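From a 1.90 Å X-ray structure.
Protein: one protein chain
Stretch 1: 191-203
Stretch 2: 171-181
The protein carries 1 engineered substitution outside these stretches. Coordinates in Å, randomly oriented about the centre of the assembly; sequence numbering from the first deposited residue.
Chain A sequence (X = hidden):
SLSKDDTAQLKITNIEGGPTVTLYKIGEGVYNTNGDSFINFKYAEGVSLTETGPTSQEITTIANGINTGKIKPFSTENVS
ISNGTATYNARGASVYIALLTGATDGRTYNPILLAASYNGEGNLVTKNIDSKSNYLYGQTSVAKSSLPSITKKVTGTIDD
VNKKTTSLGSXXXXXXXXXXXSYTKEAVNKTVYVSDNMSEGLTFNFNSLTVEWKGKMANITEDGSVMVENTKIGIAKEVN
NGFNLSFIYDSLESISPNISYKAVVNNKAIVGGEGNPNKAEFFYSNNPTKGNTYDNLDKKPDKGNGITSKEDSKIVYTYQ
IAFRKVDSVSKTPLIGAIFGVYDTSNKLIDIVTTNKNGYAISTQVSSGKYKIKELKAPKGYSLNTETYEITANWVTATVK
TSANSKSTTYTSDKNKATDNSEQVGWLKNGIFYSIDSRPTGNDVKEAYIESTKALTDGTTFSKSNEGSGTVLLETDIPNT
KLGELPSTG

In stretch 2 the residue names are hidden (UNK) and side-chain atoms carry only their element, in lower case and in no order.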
ATOM      1  N   THR A 191      11.213 -14.350  -1.089  1.00 14.33           N
ATOM      2  CA  THR A 191      10.565 -13.218  -1.712  1.00 14.90           C
ATOM      3  C   THR A 191      10.455 -12.052  -0.704  1.00 15.01           C
ATOM      4  O   THR A 191      10.032 -12.230   0.446  1.00 14.09           O
ATOM      5  CB  THR A 191       9.177 -13.578  -2.278  1.00 14.76           C
ATOM      6  OG1 THR A 191       9.301 -14.527  -3.351  1.00 14.33           O
ATOM      7  CG2 THR A 191       8.462 -12.352  -2.794  1.00 15.18           C
ATOM      8  N   VAL A 192      10.895 -10.881  -1.162  1.00 14.95           N
ATOM      9  CA  VAL A 192      10.765  -9.601  -0.437  1.00 16.36           C
ATOM     10  C   VAL A 192      10.413  -8.573  -1.497  1.00 15.37           C
ATOM     11  O   VAL A 192      11.312  -8.049  -2.140  1.00 15.32           O
ATOM     12  CB  VAL A 192      12.104  -9.141   0.199  1.00 17.27           C
ATOM     13  CG1 VAL A 192      11.912  -7.843   0.991  1.00 19.01           C
ATOM     14  CG2 VAL A 192      12.703 -10.194   1.085  1.00 18.65           C
ATOM     15  N   TYR A 193       9.127  -8.293  -1.699  1.00 14.78           N
ATOM     16  CA  TYR A 193       8.671  -7.580  -2.891  1.00 14.33           C
ATOM     17  C   TYR A 193       7.629  -6.503  -2.547  1.00 14.01           C
ATOM     18  O   TYR A 193       6.580  -6.821  -1.985  1.00 13.77           O
ATOM     19  CB  TYR A 193       8.067  -8.603  -3.842  1.00 14.33           C
ATOM     20  CG  TYR A 193       7.758  -8.171  -5.249  1.00 14.38           C
ATOM     21  CD1 TYR A 193       6.723  -7.288  -5.526  1.00 14.50           C
ATOM     22  CD2 TYR A 193       8.452  -8.726  -6.326  1.00 14.98           C
ATOM     23  CE1 TYR A 193       6.414  -6.931  -6.824  1.00 14.08           C
ATOM     24  CE2 TYR A 193       8.163  -8.363  -7.627  1.00 15.01           C
ATOM     25  CZ  TYR A 193       7.132  -7.474  -7.867  1.00 14.94           C
ATOM     26  OH  TYR A 193       6.834  -7.125  -9.148  1.00 15.54           O
ATOM     27  N   VAL A 194       7.903  -5.254  -2.929  1.00 14.07           N
ATOM     28  CA  VAL A 194       7.041  -4.114  -2.570  1.00 14.84           C
ATOM     29  C   VAL A 194       6.384  -3.474  -3.804  1.00 15.96           C
ATOM     30  O   VAL A 194       7.019  -3.306  -4.863  1.00 15.35           O
ATOM     31  CB  VAL A 194       7.820  -3.081  -1.707  1.00 15.12           C
ATOM     32  CG1 VAL A 194       6.944  -1.869  -1.361  1.00 14.97           C
ATOM     33  CG2 VAL A 194       8.340  -3.755  -0.437  1.00 14.95           C
ATOM     34  N   SER A 195       5.080  -3.188  -3.684  1.00 17.01           N
ATOM     35  CA  SER A 195       4.320  -2.548  -4.758  1.00 18.06           C
ATOM     36  C   SER A 195       3.436  -1.421  -4.225  1.00 17.98           C
ATOM     37  O   SER A 195       3.013  -1.433  -3.065  1.00 17.53           O
ATOM     38  CB  SER A 195       3.421  -3.556  -5.486  1.00 19.34           C
ATOM     39  OG  SER A 195       4.072  -4.796  -5.720  1.00 21.23           O
ATOM     40  N   ASP A 196       3.169  -0.444  -5.086  1.00 17.66           N
ATOM     41  CA  ASP A 196       2.069   0.497  -4.878  1.00 16.80           C
ATOM     42  C   ASP A 196       1.533   0.908  -6.226  1.00 17.45           C
ATOM     43  O   ASP A 196       2.246   0.852  -7.236  1.00 16.05           O
ATOM     44  CB  ASP A 196       2.527   1.709  -4.063  1.00 16.60           C
ATOM     45  CG  ASP A 196       1.373   2.442  -3.358  1.00 15.95           C
ATOM     46  OD1 ASP A 196       0.197   2.155  -3.610  1.00 15.84           O
ATOM     47  OD2 ASP A 196       1.660   3.358  -2.568  1.00 16.11           O
ATOM     48  N   ASN A 197       0.248   1.250  -6.251  1.00 17.96           N
ATOM     49  CA  ASN A 197      -0.357   1.881  -7.413  1.00 19.99           C
ATOM     50  C   ASN A 197      -1.317   2.960  -6.926  1.00 19.56           C
ATOM     51  O   ASN A 197      -2.154   2.734  -6.053  1.00 19.22           O
ATOM     52  CB  ASN A 197      -1.087   0.866  -8.294  1.00 21.61           C
ATOM     53  CG  ASN A 197      -1.318   1.377  -9.727  1.00 23.18           C
ATOM     54  OD1 ASN A 197      -0.407   1.863 -10.394  1.00 23.54           O
ATOM     55  ND2 ASN A 197      -2.538   1.233 -10.208  1.00 24.79           N
ATOM     56  N   MET A 198      -1.149   4.141  -7.473  1.00 20.26           N
ATOM     57  CA  MET A 198      -1.937   5.295  -7.073  1.00 21.40           C
ATOM     58  C   MET A 198      -3.246   5.284  -7.843  1.00 19.01           C
ATOM     59  O   MET A 198      -3.263   4.933  -9.020  1.00 19.14           O
ATOM     60  CB  MET A 198      -1.175   6.573  -7.410  1.00 23.15           C
ATOM     61  CG  MET A 198       0.142   6.764  -6.683  1.00 26.72           C
ATOM     62  SD  MET A 198      -0.149   7.420  -5.041  1.00 33.90           S
ATOM     63  CE  MET A 198       1.462   7.096  -4.335  1.00 33.68           C
ATOM     64  N   SER A 199      -4.332   5.696  -7.200  1.00 18.10           N
ATOM     65  CA  SER A 199      -5.603   5.888  -7.916  1.00 18.59           C
ATOM     66  C   SER A 199      -5.420   6.994  -8.952  1.00 18.68           C
ATOM     67  O   SER A 199      -4.431   7.751  -8.904  1.00 17.06           O
ATOM     68  CB  SER A 199      -6.733   6.248  -6.951  1.00 18.65           C
ATOM     69  OG  SER A 199      -6.373   7.387  -6.192  1.00 19.18           O
ATOM     70  N   GLU A 200      -6.360   7.091  -9.888  1.00 19.54           N
ATOM     71  CA  GLU A 200      -6.093   7.858 -11.103  1.00 20.72           C
ATOM     72  C   GLU A 200      -5.985   9.359 -10.887  1.00 18.38           C
ATOM     73  O   GLU A 200      -5.380  10.027 -11.698  1.00 17.51           O
ATOM     74  CB  GLU A 200      -7.080   7.523 -12.246  1.00 22.99           C
ATOM     75  CG  GLU A 200      -8.520   7.936 -12.012  1.00 24.27           C
ATOM     76  CD  GLU A 200      -9.351   7.957 -13.294  1.00 27.27           C
ATOM     77  OE1 GLU A 200     -10.541   8.300 -13.194  1.00 26.93           O
ATOM     78  OE2 GLU A 200      -8.826   7.660 -14.400  1.00 30.23           O
ATOM     79  N   GLY A 201      -6.542   9.874  -9.794  1.00 17.82           N
ATOM     80  CA  GLY A 201      -6.483  11.303  -9.481  1.00 17.63           C
ATOM     81  C   GLY A 201      -5.159  11.782  -8.892  1.00 17.23           C
ATOM     82  O   GLY A 201      -5.025  12.951  -8.516  1.00 17.28           O
ATOM     83  N   LEU A 202      -4.199  10.864  -8.778  1.00 16.69           N
ATOM     84  CA  LEU A 202      -2.853  11.167  -8.316  1.00 17.52           C
ATOM     85  C   LEU A 202      -1.899  10.716  -9.400  1.00 17.41           C
ATOM     86  O   LEU A 202      -2.082   9.642  -9.947  1.00 18.61           O
ATOM     87  CB  LEU A 202      -2.578  10.394  -7.029  1.00 18.59           C
ATOM     88  CG  LEU A 202      -3.562  10.697  -5.890  1.00 20.15           C
ATOM     89  CD1 LEU A 202      -3.669   9.559  -4.887  1.00 21.50           C
ATOM     90  CD2 LEU A 202      -3.152  11.996  -5.201  1.00 21.00           C
ATOM     91  N   THR A 203      -0.908  11.529  -9.742  1.00 16.37           N
ATOM     92  CA  THR A 203       0.048  11.167 -10.761  1.00 16.16           C
ATOM     93  C   THR A 203       1.357  10.820 -10.048  1.00 16.01           C
ATOM     94  O   THR A 203       2.021  11.686  -9.479  1.00 16.72           O
ATOM     95  CB  THR A 203       0.228  12.292 -11.796  1.00 16.60           C
ATOM     96  OG1 THR A 203      -1.045  12.642 -12.362  1.00 16.27           O
ATOM     97  CG2 THR A 203       1.190  11.866 -12.920  1.00 16.88           C
ATOM     98  N   UNK A 171       1.466  18.433  -4.105  1.00 13.56           N
ATOM     99  CA  UNK A 171       2.373  17.285  -4.091  1.00 13.66           C
ATOM    100  C   UNK A 171       2.261  16.585  -2.734  1.00 13.12           C
ATOM    101  O   UNK A 171       2.429  17.195  -1.666  1.00 12.52           O
ATOM    102  c   UNK A 171       3.830  17.687  -4.387  1.00 14.29           C
ATOM    103  c   UNK A 171       4.808  16.585  -4.034  1.00 14.79           C
ATOM    104  c   UNK A 171       3.984  18.069  -5.854  1.00 14.98           C
ATOM    105  N   UNK A 172       1.968  15.295  -2.791  1.00 12.64           N
ATOM    106  CA  UNK A 172       1.816  14.479  -1.585  1.00 12.59           C
ATOM    107  C   UNK A 172       3.002  13.538  -1.440  1.00 12.61           C
ATOM    108  O   UNK A 172       3.466  12.960  -2.445  1.00 14.17           O
ATOM    109  c   UNK A 172      -0.859  15.566  -0.731  1.00 13.42           C
ATOM    110  c   UNK A 172      -0.765  14.515  -1.811  1.00 13.19           C
ATOM    111  c   UNK A 172      -1.988  13.636  -1.736  1.00 13.99           C
ATOM    112  c   UNK A 172       0.513  13.683  -1.669  1.00 12.72           C
ATOM    113  N   UNK A 173       3.479  13.380  -0.215  1.00 12.12           N
ATOM    114  CA  UNK A 173       4.710  12.643   0.065  1.00 12.71           C
ATOM    115  C   UNK A 173       4.353  11.395   0.853  1.00 13.12           C
ATOM    116  O   UNK A 173       3.885  11.475   1.974  1.00 13.28           O
ATOM    117  c   UNK A 173       5.700  13.501   0.851  1.00 12.38           C
ATOM    118  o   UNK A 173       6.095  14.617   0.061  1.00 12.95           O
ATOM    119  N   UNK A 174       4.588  10.249   0.237  1.00 12.70           N
ATOM    120  CA  UNK A 174       4.260   8.968   0.820  1.00 13.18           C
ATOM    121  C   UNK A 174       5.534   8.281   1.315  1.00 13.42           C
ATOM    122  O   UNK A 174       6.617   8.451   0.760  1.00 12.48           O
ATOM    123  c   UNK A 174       1.092   8.080  -0.123  1.00 14.05           C
ATOM    124  c   UNK A 174       3.600   8.089  -0.225  1.00 13.22           C
ATOM    125  c   UNK A 174      -0.249   9.386  -1.591  1.00 14.44           C
ATOM    126  c   UNK A 174       2.255   8.559  -0.703  1.00 13.75           C
ATOM    127  c   UNK A 174      -0.156   8.493  -0.560  1.00 14.29           C
ATOM    128  o   UNK A 174      -1.490   9.769  -2.014  1.00 15.99           O
ATOM    129  c   UNK A 174       2.138   9.469  -1.751  1.00 13.81           C
ATOM    130  c   UNK A 174       0.897   9.879  -2.195  1.00 14.49           C
ATOM    131  N   UNK A 175       5.377   7.495   2.365  1.00 15.05           N
ATOM    132  CA  UNK A 175       6.479   6.764   2.983  1.00 15.96           C
ATOM    133  C   UNK A 175       6.008   5.384   3.445  1.00 16.46           C
ATOM    134  O   UNK A 175       4.897   5.241   3.975  1.00 15.83           O
ATOM    135  c   UNK A 175       7.066   7.557   4.148  1.00 17.08           C
ATOM    136  o   UNK A 175       6.120   7.744   5.173  1.00 18.74           O
ATOM    137  N   UNK A 176       6.847   4.382   3.207  1.00 16.10           N
ATOM    138  CA  UNK A 176       6.551   3.018   3.593  1.00 17.35           C
ATOM    139  C   UNK A 176       7.607   2.544   4.561  1.00 17.46           C
ATOM    140  O   UNK A 176       8.799   2.784   4.356  1.00 17.28           O
ATOM    141  c   UNK A 176       4.171   2.099   1.726  1.00 18.17           C
ATOM    142  c   UNK A 176       6.577   2.098   2.386  1.00 17.17           C
ATOM    143  c   UNK A 176       5.599   2.318   1.251  1.00 17.59           C
ATOM    144  c   UNK A 176       5.927   1.372   0.096  1.00 18.06           C
ATOM    145  N   UNK A 177       7.184   1.887   5.631  1.00 17.94           N
ATOM    146  CA  UNK A 177       8.116   1.106   6.448  1.00 19.16           C
ATOM    147  C   UNK A 177       7.557  -0.308   6.549  1.00 19.61           C
ATOM    148  O   UNK A 177       6.354  -0.519   6.387  1.00 18.97           O
ATOM    149  c   UNK A 177       8.764   3.164   7.780  1.00 20.26           C
ATOM    150  c   UNK A 177       8.300   1.687   7.847  1.00 19.92           C
ATOM    151  o   UNK A 177       7.068   1.601   8.554  1.00 21.80           O
ATOM    152  N   UNK A 178       8.416  -1.281   6.806  1.00 19.77           N
ATOM    153  CA  UNK A 178       7.939  -2.647   6.938  1.00 20.55           C
ATOM    154  C   UNK A 178       8.805  -3.531   7.815  1.00 20.49           C
ATOM    155  O   UNK A 178       9.983  -3.230   8.042  1.00 20.69           O
ATOM    156  c   UNK A 178       8.852  -3.252   4.631  1.00 24.23           C
ATOM    157  c   UNK A 178       9.595  -4.407   4.404  1.00 25.57           C
ATOM    158  c   UNK A 178       7.685  -3.282   5.566  1.00 22.92           C
ATOM    159  c   UNK A 178      10.993  -3.240   2.847  1.00 27.19           C
ATOM    160  c   UNK A 178      10.249  -2.080   3.052  1.00 26.93           C
ATOM    161  c   UNK A 178       9.180  -2.095   3.935  1.00 25.85           C
ATOM    162  c   UNK A 178      10.668  -4.406   3.524  1.00 26.35           C
ATOM    163  N   UNK A 179       8.189  -4.593   8.345  1.00 18.07           N
ATOM    164  CA  UNK A 179       8.897  -5.604   9.129  1.00 17.62           C
ATOM    165  C   UNK A 179       9.109  -6.805   8.232  1.00 15.79           C
ATOM    166  O   UNK A 179       8.193  -7.253   7.574  1.00 14.53           O
ATOM    167  c   UNK A 179       8.105  -5.982  10.391  1.00 18.64           C
ATOM    168  c   UNK A 179       7.938  -4.794  11.326  1.00 20.50           C
ATOM    169  c   UNK A 179       6.972  -5.033  12.469  1.00 21.15           C
ATOM    170  o   UNK A 179       5.741  -5.150  12.235  1.00 21.02           O
ATOM    171  o   UNK A 179       7.463  -5.066  13.612  1.00 23.25           O
ATOM    172  N   UNK A 180      10.340  -7.297   8.190  1.00 15.02           N
ATOM    173  CA  UNK A 180      10.704  -8.390   7.302  1.00 14.19           C
ATOM    174  C   UNK A 180      10.278  -9.749   7.826  1.00 14.20           C
ATOM    175  O   UNK A 180      10.239  -9.969   9.031  1.00 13.42           O
ATOM    176  c   UNK A 180      14.326  -7.217   6.537  1.00 14.88           C
ATOM    177  c   UNK A 180      12.824  -7.221   6.373  1.00 14.51           C
ATOM    178  c   UNK A 180      12.216  -8.418   7.100  1.00 14.21           C
ATOM    179  c   UNK A 180      12.466  -7.264   4.897  1.00 14.99           C
ATOM    180  N   UNK A 181      10.018 -10.696   6.913  1.00 14.03           N
ATOM    181  CA  UNK A 181       9.959 -12.080   7.363  1.00 14.59           C
ATOM    182  C   UNK A 181      11.355 -12.504   7.818  1.00 15.05           C
ATOM    183  O   UNK A 181      12.341 -11.841   7.475  1.00 14.03           O
ATOM    184  c   UNK A 181      10.124 -12.013   4.986  1.00 14.28           C
ATOM    185  c   UNK A 181       9.586 -12.838   6.093  1.00 14.25           C
ATOM    186  c   UNK A 181       9.976 -10.593   5.443  1.00 14.08           C
TER

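Position 171 has three side-chain carbons, one bonded to CA and carrying the other two. This fork at the first carbon defines valine; V171 is out of reach of stretch 1.

Position 172 has four carbons, forked at the second. CA-to-CB points toward stretch 1, and one branch end meets L202. The pattern is that of leucine, L172, whose CD1 lies 4.0 Å from CD2 of L202.

Position 173 carries one carbon, then one oxygen: serine, S173, out of reach.

Position 174 has one carbon followed by a six-carbon ring bearing an oxygen. The CE methyl of M198 sits over one face of this ring, 3.7 Å from its centroid and 20° off the normal, a CH-pi contact; M198 SD is 4.3 Å from the same centroid but oblique, at 30°. The oxygen reaches L202. This is tyrosine, Y174. Its atom closest to M198 CE is CE1, at 3.6 Å, while OH lies 3.6 Å from L202 CD1, a contact with carbon and not a hydrogen bond.

Position 175 repeats the one-carbon, one-oxygen pattern: serine, S175, out of reach.

Position 176 has four carbons forked at the second, with one branch end against V194. It is leucine, L176, and its CD1 packs 3.7 Å from V194 CG1.

Position 177 has a first carbon carrying one oxygen and one carbon: threonine, T177, exposed and without contact.

Position 178 has one carbon and a six-carbon ring without oxygen, approached obliquely by V194 and V192. It is phenylalanine, F178. Its CZ is 4.3 Å from V194 CG2 and its CE2 4.4 Å from V192 CG1.

Position 179 is a chain of three carbons, the third carrying two oxygens. This is glutamate, E179, out of reach of stretch 1.

Position 180 has four carbons forked at the second. CA-to-CB points sideways, yet the end comes nearer and meets V192. This is leucine, L180, with CD2 4.0 Å from V192 CG1.

Position 181 has three carbons closing a ring onto the backbone N, with CA-to-CB toward stretch 1. That ring is unique to proline, P181.

The contact follows from strand alternation: the CA-to-CB bonds of 172, 174, 176 and 178 point toward stretch 1, whereas 171, 173, 175, 177 and 179 are out of reach. Strands 192-197 and 171-179 run at 152°, roughly antiparallel, with axes 10.4 Å apart at closest approach. No hydrogen bond crosses between the stretches, so side-chain packing joins them, burying 424 Å² in total. Beyond the first strand, M198 and L202 extend this packing.

Stretch 2, residues 171-181: VLSYSLTFELP
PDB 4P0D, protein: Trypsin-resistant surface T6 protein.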